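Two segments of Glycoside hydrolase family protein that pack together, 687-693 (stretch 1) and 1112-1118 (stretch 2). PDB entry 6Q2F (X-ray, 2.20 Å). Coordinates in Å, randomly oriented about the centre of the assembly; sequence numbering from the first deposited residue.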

# COMPACT_ATOMS: atom_id res chain seq x y z
N ASP A 687 5.29 5.37 34.79
CA ASP A 687 4.87 6.62 35.42
C ASP A 687 4.35 7.64 34.41
O ASP A 687 3.43 8.40 34.71
CB ASP A 687 6.02 7.24 36.22
CG ASP A 687 7.35 7.28 35.42
OD1 ASP A 687 7.34 7.17 34.18
OD2 ASP A 687 8.42 7.44 36.05
N LYS A 688 4.91 7.67 33.20
CA LYS A 688 4.54 8.68 32.22
C LYS A 688 3.31 8.21 31.45
O LYS A 688 3.39 7.26 30.66
CB LYS A 688 5.72 8.99 31.31
CG LYS A 688 6.70 9.99 31.99
CD LYS A 688 7.92 10.27 31.17
CE LYS A 688 8.80 11.33 31.87
NZ LYS A 688 9.36 10.83 33.16
N LYS A 689 2.17 8.85 31.70
CA LYS A 689 0.92 8.48 31.01
C LYS A 689 0.39 9.68 30.24
O LYS A 689 0.43 10.80 30.74
CB LYS A 689 -0.13 7.99 32.02
CG LYS A 689 0.32 6.83 32.89
CD LYS A 689 -0.54 6.75 34.15
CE LYS A 689 0.15 5.94 35.25
NZ LYS A 689 0.30 4.51 34.83
N PRO A 690 -0.09 9.46 29.00
CA PRO A 690 -0.09 8.18 28.30
C PRO A 690 1.28 7.79 27.78
O PRO A 690 1.45 6.65 27.37
CB PRO A 690 -1.07 8.41 27.14
CG PRO A 690 -0.97 9.87 26.88
CD PRO A 690 -0.79 10.50 28.24
N GLY A 691 2.25 8.71 27.81
CA GLY A 691 3.62 8.33 27.53
C GLY A 691 4.08 8.45 26.08
O GLY A 691 3.69 9.37 25.37
N LEU A 692 4.95 7.53 25.64
CA LEU A 692 5.55 7.64 24.32
C LEU A 692 4.55 7.33 23.21
O LEU A 692 3.58 6.58 23.40
CB LEU A 692 6.71 6.67 24.19
CG LEU A 692 7.89 6.83 25.14
CD1 LEU A 692 8.85 5.70 24.82
CD2 LEU A 692 8.52 8.17 24.97
N SER A 693 4.81 7.91 22.05
CA SER A 693 4.00 7.71 20.86
C SER A 693 4.98 7.66 19.70
O SER A 693 6.08 8.20 19.80
CB SER A 693 3.01 8.86 20.68
OG SER A 693 3.70 10.10 20.54
N LYS A 1112 -0.70 18.65 36.69
CA LYS A 1112 -0.59 17.86 35.47
C LYS A 1112 -0.59 16.37 35.76
O LYS A 1112 0.28 15.87 36.48
CB LYS A 1112 0.66 18.27 34.69
CG LYS A 1112 0.62 19.74 34.27
CD LYS A 1112 0.52 19.84 32.76
CE LYS A 1112 1.77 19.30 32.09
NZ LYS A 1112 1.58 19.05 30.63
N ILE A 1113 -1.55 15.67 35.19
CA ILE A 1113 -1.63 14.22 35.30
C ILE A 1113 -0.82 13.55 34.20
O ILE A 1113 -0.19 12.51 34.43
CB ILE A 1113 -3.11 13.76 35.25
CG1 ILE A 1113 -3.90 14.34 36.44
CG2 ILE A 1113 -3.23 12.25 35.22
CD1 ILE A 1113 -3.32 14.02 37.79
N THR A 1114 -0.81 14.12 33.00
CA THR A 1114 -0.31 13.43 31.82
C THR A 1114 1.11 13.86 31.49
O THR A 1114 1.57 14.93 31.87
CB THR A 1114 -1.19 13.66 30.60
OG1 THR A 1114 -1.06 15.03 30.19
CG2 THR A 1114 -2.65 13.34 30.91
N TRP A 1115 1.78 12.99 30.74
CA TRP A 1115 3.03 13.27 30.06
C TRP A 1115 2.95 12.75 28.64
O TRP A 1115 2.54 11.60 28.42
CB TRP A 1115 4.22 12.63 30.78
CG TRP A 1115 5.55 12.99 30.17
CD1 TRP A 1115 6.42 13.94 30.63
CD2 TRP A 1115 6.16 12.41 29.01
NE1 TRP A 1115 7.53 13.99 29.82
CE2 TRP A 1115 7.40 13.06 28.82
CE3 TRP A 1115 5.78 11.40 28.11
CZ2 TRP A 1115 8.26 12.74 27.77
CZ3 TRP A 1115 6.64 11.09 27.06
CH2 TRP A 1115 7.87 11.75 26.90
N THR A 1116 3.30 13.60 27.67
CA THR A 1116 3.52 13.20 26.29
C THR A 1116 4.80 13.87 25.81
O THR A 1116 5.24 14.87 26.39
CB THR A 1116 2.37 13.60 25.35
OG1 THR A 1116 2.28 15.03 25.30
CG2 THR A 1116 1.03 13.01 25.82
N ALA A 1117 5.38 13.33 24.73
CA ALA A 1117 6.63 13.86 24.21
C ALA A 1117 6.47 15.28 23.68
O ALA A 1117 7.25 16.18 24.02
CB ALA A 1117 7.17 12.95 23.11
N MSE A 1118 5.47 15.51 22.82
CA MSE A 1118 5.20 16.83 22.26
C MSE A 1118 3.79 17.24 22.70
O MSE A 1118 3.02 16.41 23.18
CB MSE A 1118 5.35 16.83 20.73
CG MSE A 1118 6.78 16.68 20.19
SE MSE A 1118 8.11 17.97 20.85
CE MSE A 1118 7.32 19.66 20.29
O HOH W 1 1.90 10.93 33.75
O HOH W 2 4.16 11.29 23.25

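D687 makes no direct contact. Water 1 accepts from K689 N (2.9 Å) and lies within hydrogen-bonding distance of D687 O (3.1 Å) and I1113 O (2.7 Å), though it has fewer protons than acceptors in reach. K688 points its CA-to-CB bond toward stretch 2 and lays its side chain, extended through chi3 before chi4 turns to p, over the indole of W1115: CD lies 3.6 Å from the centroid of the five-membered ring and 14° off the normal, a CH-pi contact over the face. K688 NZ, 5.1 Å from the centroid of the W1115 five-membered ring, can add at most a weak attraction.

W1115 N donates to K689 O at 2.6 Å with an N-H...O angle of 163°, short and nearly straight, while T1114 CA approaches K689 O at 2.9 Å. P690, preceded by a cis peptide bond, has no amide hydrogen, so its N lies 3.4 Å from W1115 O without bonding; its CG packs 3.9 Å from T1116 CG2. G691 N binds W1115 O instead, at 3.0 Å and 153°. W1115 thus brackets P690 in parallel register. At G691, phi/psi of 92/-145 favour glycine, and an ideal CB would sit 2.7 Å from K688 O. Water 2 joins G691 O (2.9 Å) to A1117 N (2.8 Å). L692 CD2 reaches W1115 CZ3 at 4.1 Å, an oblique apolar contact.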